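Side-chain contacts in lipopolysaccharide biosynthesis protein wbpB (Thermus thermophilus, PDB 3O9Z), which probably catalyses the NAD-dependent oxidation of a nucleotide-linked sugar acid on the pathway to 2,3-diacetamido-2,3-dideoxy-D-mannuronic acid, with 2-oxoglutarate bound beside the coenzyme: residues A[16-21]-A[129-134]; A[24-29]-A[265-270]; A[4-9]-A[272-277]; A[87-92]-A[97-102]. One frame throughout, in Å; residues are numbered along the deposited sequence.

Contact 1 of 4, residues A[16-21]-A[129-134]; sequences APRHLK and VLQLRV. With NAD (nicotinamide-adenine-dinucleotide), chain E.
His19, on the first helix of the Rossmann fold, and Val129, just past strand 126-128, touch near the nicotinamide end of NAD: CE1 of His19 lies 4.2 Å from CG2 of Val129. The ring approaches that methyl obliquely. Its two nitrogens are engaged outside the contact, ND1 with the hydroxyl of Tyr270 and NE2 with Glu102 OE2, so its rotation is fixed and the carbon between them is presented to the valine.

Gln131, in the 3-10 turn that follows, is the link to the coenzyme. From its CB the chain enters the space between backbone N and carbonyl carbon (chi1 76°) and bends again at CG, which swings the amide round to the NAD carboxamide. CD lies 3.7 Å from NAD N7N. At the tip, OE1 accepts the N7N amide proton over 2.9 Å, while NE2 donates to O7N over 3.0 Å. Both bonds are nearly straight (165° and 166°). Two amides paired in this way fix the rotation of the carboxamide on the nicotinamide ring. Arg18 only approaches: Gln131 OE1 sits at the edge of its guanidinium, near the plane, and 4.2 Å from NH1.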
# COMPACT_ATOMS: atom_id res chain seq x y z
N ALA A 16 9.00 -15.51 6.69
CA ALA A 16 7.81 -16.38 6.85
C ALA A 16 7.97 -17.85 6.47
O ALA A 16 7.46 -18.72 7.17
CB ALA A 16 6.59 -15.76 6.14
N PRO A 17 8.67 -18.17 5.37
CA PRO A 17 8.72 -19.60 5.00
C PRO A 17 9.44 -20.44 6.06
O PRO A 17 9.22 -21.65 6.16
CB PRO A 17 9.51 -19.58 3.70
CG PRO A 17 9.19 -18.22 3.11
CD PRO A 17 9.13 -17.27 4.29
N ARG A 18 10.34 -19.84 6.85
CA ARG A 18 11.00 -20.58 7.91
C ARG A 18 10.02 -20.90 9.02
O ARG A 18 10.12 -21.96 9.66
CB ARG A 18 12.17 -19.78 8.50
CG ARG A 18 13.48 -20.45 8.28
CD ARG A 18 14.65 -19.65 8.86
NE ARG A 18 15.24 -18.77 7.86
CZ ARG A 18 16.24 -17.94 8.10
NH1 ARG A 18 16.75 -17.86 9.33
NH2 ARG A 18 16.73 -17.18 7.13
N HIS A 19 9.04 -20.03 9.23
CA HIS A 19 7.98 -20.29 10.23
C HIS A 19 6.99 -21.32 9.72
O HIS A 19 6.53 -22.15 10.51
CB HIS A 19 7.23 -18.99 10.53
CG HIS A 19 8.05 -18.01 11.31
ND1 HIS A 19 7.96 -17.92 12.68
CD2 HIS A 19 9.04 -17.16 10.94
CE1 HIS A 19 8.83 -17.02 13.12
NE2 HIS A 19 9.52 -16.57 12.09
N LEU A 20 6.73 -21.32 8.43
CA LEU A 20 5.84 -22.34 7.86
C LEU A 20 6.50 -23.69 7.98
O LEU A 20 5.82 -24.64 8.39
CB LEU A 20 5.61 -22.08 6.37
CG LEU A 20 4.79 -20.83 6.06
CD1 LEU A 20 4.62 -20.60 4.53
CD2 LEU A 20 3.42 -20.83 6.74
N LYS A 21 7.79 -23.77 7.67
CA LYS A 21 8.53 -25.01 7.84
C LYS A 21 8.53 -25.44 9.32
O LYS A 21 8.32 -26.63 9.62
CB LYS A 21 9.93 -24.88 7.23
CG LYS A 21 10.84 -26.09 7.42
CD LYS A 21 12.28 -25.63 7.30
CE LYS A 21 12.93 -26.28 6.10
NZ LYS A 21 13.76 -27.41 6.59
N VAL A 129 11.82 -15.49 19.09
CA VAL A 129 12.80 -16.26 18.32
C VAL A 129 14.19 -15.62 18.48
O VAL A 129 14.45 -14.52 17.97
CB VAL A 129 12.43 -16.29 16.82
CG1 VAL A 129 13.47 -17.05 15.97
CG2 VAL A 129 11.05 -16.89 16.66
N LEU A 130 15.05 -16.31 19.21
CA LEU A 130 16.45 -15.89 19.35
C LEU A 130 17.29 -17.10 18.99
O LEU A 130 17.71 -17.86 19.86
CB LEU A 130 16.75 -15.44 20.79
CG LEU A 130 16.11 -14.09 21.10
CD1 LEU A 130 15.88 -13.87 22.62
CD2 LEU A 130 16.85 -12.94 20.45
N GLN A 131 17.49 -17.38 17.70
CA GLN A 131 18.09 -18.66 17.37
C GLN A 131 19.53 -18.81 17.79
O GLN A 131 20.02 -19.93 17.79
CB GLN A 131 17.91 -18.96 15.87
CG GLN A 131 18.82 -18.20 14.94
CD GLN A 131 18.15 -17.04 14.21
OE1 GLN A 131 18.47 -16.79 13.03
NE2 GLN A 131 17.20 -16.38 14.84
N LEU A 132 20.24 -17.72 18.07
CA LEU A 132 21.61 -17.93 18.57
C LEU A 132 21.64 -18.73 19.87
O LEU A 132 22.63 -19.43 20.16
CB LEU A 132 22.36 -16.61 18.70
CG LEU A 132 22.66 -15.87 17.39
CD1 LEU A 132 23.56 -14.67 17.69
CD2 LEU A 132 23.32 -16.82 16.43
N ARG A 133 20.57 -18.65 20.66
CA ARG A 133 20.54 -19.40 21.92
C ARG A 133 20.38 -20.90 21.73
O ARG A 133 20.52 -21.67 22.70
CB ARG A 133 19.46 -18.87 22.87
CG ARG A 133 19.66 -17.43 23.26
CD ARG A 133 18.69 -17.07 24.36
NE ARG A 133 18.76 -15.68 24.78
CZ ARG A 133 18.48 -15.28 26.01
NH1 ARG A 133 18.13 -16.17 26.94
NH2 ARG A 133 18.51 -13.99 26.31
N VAL A 134 20.08 -21.34 20.51
CA VAL A 134 20.09 -22.77 20.21
C VAL A 134 21.20 -23.16 19.23
O VAL A 134 21.27 -24.29 18.74
CB VAL A 134 18.68 -23.26 19.75
CG1 VAL A 134 17.66 -22.92 20.83
CG2 VAL A 134 18.27 -22.60 18.41
PA NAD E . 9.82 -8.48 5.18
O1A NAD E . 10.34 -9.42 4.16
O2A NAD E . 9.76 -6.96 4.94
O5B NAD E . 8.37 -9.07 5.43
C5B NAD E . 7.58 -8.32 6.31
C4B NAD E . 6.11 -8.75 6.10
O4B NAD E . 5.25 -8.15 7.11
C3B NAD E . 5.61 -8.17 4.75
O3B NAD E . 5.09 -9.20 3.89
C2B NAD E . 4.57 -7.10 5.14
O2B NAD E . 3.51 -6.93 4.20
C1B NAD E . 4.04 -7.79 6.44
N9A NAD E . 3.30 -6.81 7.28
C8A NAD E . 3.28 -5.45 7.35
N7A NAD E . 2.38 -5.04 8.25
C5A NAD E . 1.74 -6.16 8.72
C6A NAD E . 0.67 -6.40 9.67
N6A NAD E . 0.04 -5.35 10.28
N1A NAD E . 0.40 -7.69 9.83
C2A NAD E . 0.95 -8.77 9.27
N3A NAD E . 1.93 -8.56 8.36
C4A NAD E . 2.31 -7.30 8.14
O3 NAD E . 10.63 -8.70 6.54
PN NAD E . 11.29 -9.97 7.17
O1N NAD E . 12.78 -9.96 6.85
O2N NAD E . 10.48 -11.20 6.83
O5D NAD E . 11.28 -9.63 8.73
C5D NAD E . 10.09 -10.01 9.38
C4D NAD E . 10.42 -10.09 10.88
O4D NAD E . 11.30 -11.22 11.01
C3D NAD E . 11.14 -8.87 11.47
O3D NAD E . 10.73 -8.80 12.87
C2D NAD E . 12.61 -9.33 11.43
O2D NAD E . 13.39 -8.73 12.46
C1D NAD E . 12.56 -10.85 11.60
N1N NAD E . 13.70 -11.53 10.98
C2N NAD E . 14.37 -12.44 11.66
C3N NAD E . 15.44 -13.16 11.18
C7N NAD E . 16.10 -14.07 12.13
O7N NAD E . 15.51 -14.54 13.12
N7N NAD E . 17.32 -14.45 11.75
C4N NAD E . 15.82 -12.92 9.85
C5N NAD E . 15.04 -12.02 9.12
C6N NAD E . 13.96 -11.33 9.68

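Contact 2 of 4, residues A[24-29]-A[265-270]; sequences KEVGGV and LHTEVY
A Schellman motif ends helix 16-25 of the Rossmann fold, and beside it Glu25 and Val26 meet Thr267 and Tyr270 on the opening turns of helix 266-274. Gly27, with positive phi, takes the C-prime place: its N reaches Lys24 O, and Gly28 N reaches Ile23 O.

Between the two helices, the Thr267 hydroxyl donates to Glu25 OE1 over 2.8 Å. The carboxylate oxygen is met on its anti side, 31° out of the carboxylate plane, and its partner OE2 has a long, weak ion pair with Lys21. Glu25 is extended beyond CG and crosses the threonine at about a right angle. Its stem is covered too: CB lies 3.8 Å from Thr267 CG2.

Val26 adds the apolar half. Its CG1, anti to the carbonyl carbon (chi1 -61°), rests 3.9 Å from Tyr270 CB and 4.2 Å from the backbone O of Thr267. It thus meets the root of the tyrosine, while the phenol runs on to bond with His19 and Ser77.

Just beyond the Schellman turn the chain enters strand 29-34, where Val29 pairs with Thr4 and Phe6 of the strand 5-9 region. Helix 266-274 lies against the C-terminal end of helix 16-25, where the chain turns back to the sheet.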
# COMPACT_ATOMS: atom_id res chain seq x y z
N LYS A 24 5.05 -26.79 10.42
CA LYS A 24 5.00 -28.13 9.82
C LYS A 24 5.76 -29.14 10.70
O LYS A 24 5.17 -30.10 11.22
CB LYS A 24 5.60 -28.06 8.42
CG LYS A 24 5.91 -29.39 7.77
CD LYS A 24 4.83 -29.68 6.76
CE LYS A 24 3.46 -29.38 7.34
NZ LYS A 24 2.59 -28.77 6.30
N GLU A 25 7.06 -28.89 10.85
CA GLU A 25 7.99 -29.83 11.47
C GLU A 25 7.66 -30.08 12.94
O GLU A 25 7.97 -31.14 13.46
CB GLU A 25 9.45 -29.39 11.24
CG GLU A 25 9.83 -29.39 9.77
CD GLU A 25 11.29 -29.11 9.47
OE1 GLU A 25 12.00 -28.47 10.28
OE2 GLU A 25 11.72 -29.46 8.35
N VAL A 26 6.98 -29.17 13.63
CA VAL A 26 6.55 -29.49 14.99
C VAL A 26 5.14 -30.11 15.08
O VAL A 26 4.60 -30.26 16.18
CB VAL A 26 6.64 -28.28 15.94
CG1 VAL A 26 8.09 -27.77 16.06
CG2 VAL A 26 5.66 -27.16 15.56
N GLY A 27 4.52 -30.40 13.94
CA GLY A 27 3.18 -31.01 13.88
C GLY A 27 2.02 -30.08 14.20
O GLY A 27 0.95 -30.52 14.64
N GLY A 28 2.23 -28.79 13.94
CA GLY A 28 1.21 -27.78 14.22
C GLY A 28 0.31 -27.63 13.00
O GLY A 28 0.64 -28.16 11.97
N VAL A 29 -0.76 -26.86 13.14
CA VAL A 29 -1.52 -26.51 11.95
C VAL A 29 -1.61 -24.99 11.87
O VAL A 29 -1.91 -24.33 12.86
CB VAL A 29 -2.92 -27.18 11.99
CG1 VAL A 29 -3.67 -26.74 13.22
CG2 VAL A 29 -3.69 -26.83 10.70
N LEU A 265 17.78 -22.91 12.18
CA LEU A 265 17.39 -23.14 13.60
C LEU A 265 15.99 -22.70 14.07
O LEU A 265 15.65 -22.77 15.26
CB LEU A 265 18.40 -22.41 14.50
CG LEU A 265 19.82 -22.89 14.40
CD1 LEU A 265 20.85 -21.82 14.84
CD2 LEU A 265 19.99 -24.17 15.21
N HIS A 266 15.12 -22.23 13.18
CA HIS A 266 13.80 -21.81 13.63
C HIS A 266 12.97 -22.98 14.18
O HIS A 266 12.16 -22.80 15.07
CB HIS A 266 13.04 -21.10 12.50
CG HIS A 266 13.34 -19.64 12.40
ND1 HIS A 266 14.62 -19.15 12.25
CD2 HIS A 266 12.52 -18.56 12.48
CE1 HIS A 266 14.57 -17.83 12.19
NE2 HIS A 266 13.31 -17.45 12.32
N THR A 267 13.14 -24.16 13.59
CA THR A 267 12.29 -25.26 14.04
C THR A 267 12.66 -25.62 15.49
O THR A 267 11.79 -25.81 16.35
CB THR A 267 12.45 -26.46 13.12
OG1 THR A 267 11.90 -26.13 11.83
CG2 THR A 267 11.74 -27.69 13.72
N GLU A 268 13.96 -25.59 15.78
CA GLU A 268 14.38 -25.76 17.16
C GLU A 268 13.90 -24.72 18.18
O GLU A 268 13.48 -25.07 19.27
CB GLU A 268 15.90 -25.95 17.21
CG GLU A 268 16.45 -26.12 18.62
CD GLU A 268 16.03 -27.41 19.29
OE1 GLU A 268 15.66 -28.38 18.57
OE2 GLU A 268 16.13 -27.43 20.53
N VAL A 269 13.86 -23.43 17.85
CA VAL A 269 13.17 -22.48 18.69
C VAL A 269 11.71 -22.88 18.94
O VAL A 269 11.19 -22.67 20.02
CB VAL A 269 13.30 -21.07 18.06
CG1 VAL A 269 12.57 -20.03 18.86
CG2 VAL A 269 14.80 -20.73 17.98
N TYR A 270 11.01 -23.31 17.89
CA TYR A 270 9.58 -23.59 18.02
C TYR A 270 9.38 -24.76 18.98
O TYR A 270 8.57 -24.72 19.90
CB TYR A 270 8.99 -23.97 16.65
CG TYR A 270 8.32 -22.83 15.93
CD1 TYR A 270 6.94 -22.84 15.74
CD2 TYR A 270 9.05 -21.77 15.41
CE1 TYR A 270 6.30 -21.79 15.08
CE2 TYR A 270 8.43 -20.74 14.75
CZ TYR A 270 7.07 -20.75 14.59
OH TYR A 270 6.41 -19.71 13.99

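Contact 3 of 4, residues A[4-9]-A[272-277]; sequences TRFALT and KTLAGE
Two backbone N-H groups converge on Lys272 O in the turn around Leu274, the residue that meets Thr4 and Phe6: Glu277 N comes to 2.7 Å, and Ala275 N adds a weak bond. With Gly276 N bonded to Thr273 O, this is a Schellman motif that ends helix 266-274, Gly276 having positive phi. A salt bridge closes over it, Lys272 NZ lying 2.9 Å from Glu277 OE1 and using its anti lone pair, so side chain and backbone join the same two residues.

The contact itself is made by the two methyls of Leu274. CD1 sits 3.8 Å from Thr4 OG1, and CD2 lies 4.1 Å from Thr4 CG2; the two side chains run past each other in opposite directions, each branch of one beside a branch of the other. Thr4 presents both branches because its methyl is anti to the backbone N while the hydroxyl lies beside it (chi1 -59°). Leu274 CD2 also reaches the far end of Phe6, 4.3 Å from CZ, in an oblique approach. Phe6 belongs to strand 5-9, the first of the Rossmann sheet, and its ring packs on Ser77 of strand 75-78; Leu274 also touches Val26.

No hydrogen bond joins the two segments. The helix end is held in shape by its own polar bonds, whereas its grip on the start of strand 5-9, an inner strand of the sheet, depends on dispersion between methyls, a ring and a hydroxyl oxygen.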
# COMPACT_ATOMS: atom_id res chain seq x y z
N THR A 4 -0.82 -28.31 17.73
CA THR A 4 -0.86 -26.94 18.25
C THR A 4 -1.49 -26.16 17.13
O THR A 4 -1.07 -26.33 16.00
CB THR A 4 0.57 -26.43 18.54
OG1 THR A 4 1.13 -27.33 19.51
CG2 THR A 4 0.46 -25.07 19.20
N ARG A 5 -2.36 -25.23 17.49
CA ARG A 5 -3.01 -24.42 16.45
C ARG A 5 -2.35 -23.03 16.42
O ARG A 5 -2.37 -22.28 17.41
CB ARG A 5 -4.50 -24.30 16.70
CG ARG A 5 -5.26 -25.62 16.53
CD ARG A 5 -6.67 -25.55 17.15
NE ARG A 5 -7.57 -24.55 16.57
CZ ARG A 5 -8.15 -24.65 15.37
NH1 ARG A 5 -8.99 -23.70 14.98
NH2 ARG A 5 -7.86 -25.66 14.57
N PHE A 6 -1.89 -22.66 15.22
CA PHE A 6 -1.16 -21.41 15.02
C PHE A 6 -1.91 -20.46 14.10
O PHE A 6 -2.59 -20.92 13.15
CB PHE A 6 0.14 -21.72 14.31
CG PHE A 6 1.21 -22.29 15.18
CD1 PHE A 6 1.38 -23.67 15.25
CD2 PHE A 6 2.06 -21.45 15.87
CE1 PHE A 6 2.37 -24.22 16.08
CE2 PHE A 6 3.02 -21.99 16.73
CZ PHE A 6 3.24 -23.36 16.76
N ALA A 7 -1.81 -19.16 14.33
CA ALA A 7 -2.08 -18.19 13.26
C ALA A 7 -0.72 -17.49 13.07
O ALA A 7 0.12 -17.48 13.97
CB ALA A 7 -3.12 -17.20 13.68
N LEU A 8 -0.50 -16.93 11.89
CA LEU A 8 0.82 -16.35 11.53
C LEU A 8 0.60 -14.94 10.98
O LEU A 8 -0.27 -14.75 10.11
CB LEU A 8 1.60 -17.19 10.53
CG LEU A 8 2.86 -16.55 9.95
CD1 LEU A 8 3.91 -16.34 11.02
CD2 LEU A 8 3.38 -17.51 8.86
N THR A 9 1.37 -13.96 11.45
CA THR A 9 1.37 -12.63 10.83
C THR A 9 2.67 -12.44 10.06
O THR A 9 3.72 -13.00 10.39
CB THR A 9 1.21 -11.48 11.79
OG1 THR A 9 2.42 -11.30 12.55
CG2 THR A 9 0.07 -11.79 12.79
N LYS A 272 11.43 -25.75 21.41
CA LYS A 272 11.69 -25.35 22.79
C LYS A 272 10.52 -24.58 23.36
O LYS A 272 10.18 -24.73 24.52
CB LYS A 272 12.95 -24.48 22.84
CG LYS A 272 14.22 -25.27 22.52
CD LYS A 272 15.48 -24.53 22.95
CE LYS A 272 15.43 -24.04 24.39
NZ LYS A 272 16.03 -25.02 25.36
N THR A 273 9.89 -23.75 22.54
CA THR A 273 8.82 -22.89 23.01
C THR A 273 7.68 -23.81 23.46
O THR A 273 7.08 -23.61 24.50
CB THR A 273 8.40 -21.91 21.90
OG1 THR A 273 9.58 -21.15 21.53
CG2 THR A 273 7.33 -20.95 22.40
N LEU A 274 7.38 -24.80 22.63
CA LEU A 274 6.18 -25.60 22.87
C LEU A 274 6.47 -26.54 24.04
O LEU A 274 5.55 -27.03 24.68
CB LEU A 274 5.85 -26.43 21.64
CG LEU A 274 5.36 -25.65 20.42
CD1 LEU A 274 4.91 -26.67 19.41
CD2 LEU A 274 4.24 -24.67 20.74
N ALA A 275 7.76 -26.76 24.29
CA ALA A 275 8.15 -27.61 25.40
C ALA A 275 8.31 -26.86 26.71
O ALA A 275 8.62 -27.47 27.73
CB ALA A 275 9.40 -28.39 25.07
N GLY A 276 7.99 -25.58 26.72
CA GLY A 276 8.02 -24.79 27.95
C GLY A 276 9.41 -24.24 28.21
O GLY A 276 9.70 -23.76 29.30
N GLU A 277 10.27 -24.27 27.20
CA GLU A 277 11.65 -23.85 27.38
C GLU A 277 11.94 -22.63 26.53
O GLU A 277 13.09 -22.39 26.17
CB GLU A 277 12.59 -24.95 26.92
CG GLU A 277 12.57 -26.21 27.79
CD GLU A 277 13.41 -27.33 27.20
OE1 GLU A 277 14.35 -27.06 26.43
OE2 GLU A 277 13.11 -28.51 27.50

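Contact 4 of 4, residues A[87-92]-A[97-102]; sequences PQIRMA and ANALSE. With NAD (nicotinamide-adenine-dinucleotide), chain E.
In the Rossmann beta-alpha-beta unit formed by strand 75-78, helix 85-94 and strand 98-101, Ala92 and Ile89 lie on Ala97, Ala99 and Ser101. The helix and strand segments run nearly antiparallel, at 154°, with axes 7.6 Å apart, a close approach consistent with the small alanines on both sides.

Ala92 CB stands 4.0 Å from Ala99 CB. One turn earlier, Ile89 covers the same methyl with CG1, also at 4.0 Å, and carries CD1 on to Ser101 CB (4.1 Å); CG1 anti to the carbonyl carbon (chi1 -69°) sends this branch along the strand. Just before the strand, Ala97 N donates to Ala92 O over 3.0 Å, from 39° above the carbonyl plane, which ties the late helix to the returning chain. Ser101 OG turns to Glu102 O, in the carbonyl plane and on a lone pair.

Both segments also border NAD. Gln88 NE2 lies 3.1 Å from adenine N1A and bonds to Glu57 of a second subunit. Arg90 forms salt bridges with Glu64 and Asp65 of that subunit. Glu102, whose OE2 is held by His19 and His266, bends at its second torsion along the nicotinamide ribose, with CG 3.3 Å from NAD O4D.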
# COMPACT_ATOMS: atom_id res chain seq x y z
N PRO A 87 2.06 -4.47 19.41
CA PRO A 87 0.58 -4.49 19.35
C PRO A 87 0.02 -5.81 18.88
O PRO A 87 -1.16 -6.09 19.17
CB PRO A 87 0.22 -3.30 18.47
CG PRO A 87 1.49 -3.14 17.60
CD PRO A 87 2.62 -3.39 18.60
N GLN A 88 0.77 -6.61 18.10
CA GLN A 88 0.33 -7.93 17.70
C GLN A 88 0.40 -8.97 18.80
O GLN A 88 -0.41 -9.89 18.88
CB GLN A 88 0.97 -8.47 16.38
CG GLN A 88 0.59 -7.58 15.21
CD GLN A 88 1.04 -8.12 13.89
OE1 GLN A 88 2.02 -8.85 13.77
NE2 GLN A 88 0.24 -7.79 12.88
N ILE A 89 1.40 -8.81 19.67
CA ILE A 89 1.42 -9.59 20.91
C ILE A 89 0.25 -9.13 21.81
O ILE A 89 -0.42 -10.02 22.32
CB ILE A 89 2.75 -9.35 21.64
CG1 ILE A 89 3.94 -9.99 20.88
CG2 ILE A 89 2.63 -9.92 23.06
CD1 ILE A 89 5.28 -9.30 21.27
N ARG A 90 -0.10 -7.85 21.86
CA ARG A 90 -1.29 -7.44 22.66
C ARG A 90 -2.52 -8.12 22.04
O ARG A 90 -3.44 -8.53 22.76
CB ARG A 90 -1.47 -5.93 22.61
CG ARG A 90 -0.36 -5.18 23.35
CD ARG A 90 -0.64 -4.96 24.80
NE ARG A 90 -1.91 -4.28 25.04
CZ ARG A 90 -2.05 -2.98 25.30
NH1 ARG A 90 -3.26 -2.49 25.54
NH2 ARG A 90 -1.03 -2.13 25.37
N MET A 91 -2.60 -8.24 20.71
CA MET A 91 -3.75 -8.88 20.07
C MET A 91 -3.80 -10.36 20.45
O MET A 91 -4.88 -10.89 20.80
CB MET A 91 -3.61 -8.72 18.55
CG MET A 91 -4.62 -9.53 17.70
SD MET A 91 -4.64 -8.99 15.92
CE MET A 91 -3.01 -9.42 15.30
N ALA A 92 -2.68 -11.08 20.34
CA ALA A 92 -2.61 -12.48 20.71
C ALA A 92 -3.20 -12.62 22.14
O ALA A 92 -4.11 -13.45 22.38
CB ALA A 92 -1.18 -13.01 20.68
N ALA A 97 -4.50 -16.23 23.30
CA ALA A 97 -3.45 -17.06 22.70
C ALA A 97 -2.09 -16.56 23.26
O ALA A 97 -1.97 -15.40 23.71
CB ALA A 97 -3.41 -16.86 21.16
N ASN A 98 -1.13 -17.46 23.20
CA ASN A 98 0.26 -17.11 23.51
C ASN A 98 0.81 -16.48 22.23
O ASN A 98 0.16 -16.52 21.17
CB ASN A 98 1.08 -18.37 23.85
CG ASN A 98 0.80 -18.89 25.29
OD1 ASN A 98 0.17 -18.30 26.14
ND2 ASN A 98 1.44 -19.98 25.58
N ALA A 99 1.99 -15.89 22.34
CA ALA A 99 2.66 -15.25 21.21
C ALA A 99 4.03 -15.81 21.04
O ALA A 99 4.76 -16.05 22.04
CB ALA A 99 2.71 -13.76 21.42
N LEU A 100 4.44 -15.97 19.79
CA LEU A 100 5.81 -16.30 19.50
C LEU A 100 6.26 -15.32 18.45
O LEU A 100 5.93 -15.47 17.26
CB LEU A 100 6.02 -17.72 18.98
CG LEU A 100 7.44 -18.13 18.55
CD1 LEU A 100 8.54 -17.67 19.55
CD2 LEU A 100 7.60 -19.60 18.18
N SER A 101 7.03 -14.34 18.89
CA SER A 101 7.39 -13.24 18.01
C SER A 101 8.82 -13.34 17.53
O SER A 101 9.72 -13.75 18.25
CB SER A 101 7.26 -11.94 18.78
OG SER A 101 7.54 -10.81 17.99
N GLU A 102 9.02 -12.99 16.25
CA GLU A 102 10.39 -12.75 15.79
C GLU A 102 11.10 -11.76 16.69
O GLU A 102 10.49 -10.90 17.34
CB GLU A 102 10.38 -12.26 14.34
CG GLU A 102 10.40 -13.40 13.34
CD GLU A 102 11.69 -14.19 13.34
OE1 GLU A 102 12.67 -13.70 14.01
OE2 GLU A 102 11.79 -15.24 12.67
PA NAD E . 9.82 -8.48 5.18
O1A NAD E . 10.34 -9.42 4.16
O2A NAD E . 9.76 -6.96 4.94
O5B NAD E . 8.37 -9.07 5.43
C5B NAD E . 7.58 -8.32 6.31
C4B NAD E . 6.11 -8.75 6.10
O4B NAD E . 5.25 -8.15 7.11
C3B NAD E . 5.61 -8.17 4.75
O3B NAD E . 5.09 -9.20 3.89
C2B NAD E . 4.57 -7.10 5.14
O2B NAD E . 3.51 -6.93 4.20
C1B NAD E . 4.04 -7.79 6.44
N9A NAD E . 3.30 -6.81 7.28
C8A NAD E . 3.28 -5.45 7.35
N7A NAD E . 2.38 -5.04 8.25
C5A NAD E . 1.74 -6.16 8.72
C6A NAD E . 0.67 -6.40 9.67
N6A NAD E . 0.04 -5.35 10.28
N1A NAD E . 0.40 -7.69 9.83
C2A NAD E . 0.95 -8.77 9.27
N3A NAD E . 1.93 -8.56 8.36
C4A NAD E . 2.31 -7.30 8.14
O3 NAD E . 10.63 -8.70 6.54
PN NAD E . 11.29 -9.97 7.17
O1N NAD E . 12.78 -9.96 6.85
O2N NAD E . 10.48 -11.20 6.83
O5D NAD E . 11.28 -9.63 8.73
C5D NAD E . 10.09 -10.01 9.38
C4D NAD E . 10.42 -10.09 10.88
O4D NAD E . 11.30 -11.22 11.01
C3D NAD E . 11.14 -8.87 11.47
O3D NAD E . 10.73 -8.80 12.87
C2D NAD E . 12.61 -9.33 11.43
O2D NAD E . 13.39 -8.73 12.46
C1D NAD E . 12.56 -10.85 11.60
N1N NAD E . 13.70 -11.53 10.98
C2N NAD E . 14.37 -12.44 11.66
C3N NAD E . 15.44 -13.16 11.18
C7N NAD E . 16.10 -14.07 12.13
O7N NAD E . 15.51 -14.54 13.12
N7N NAD E . 17.32 -14.45 11.75
C4N NAD E . 15.82 -12.92 9.85
C5N NAD E . 15.04 -12.02 9.12
C6N NAD E . 13.96 -11.33 9.68

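Overall arrangement
From the N terminus, strand 5-9 opens contact 3, helix 16-25 opens contacts 1 and 2 in turn, and contact 4 then closes the short connection from helix 85-94 to strand 98-101. The loop at 129-134 completes contact 1, and helix 266-274 completes contact 2 and then, at its end, contact 3. Contacts 1 and 2 therefore cross, contact 3 encloses both, and contact 4 lies within all three. Together they bring a late helix back onto the amino-terminal Rossmann fold. Glu102 is where contacts 1, 2 and 4 come together, while Gln88 of contact 4 bonds to Thr9 of segment 4-9.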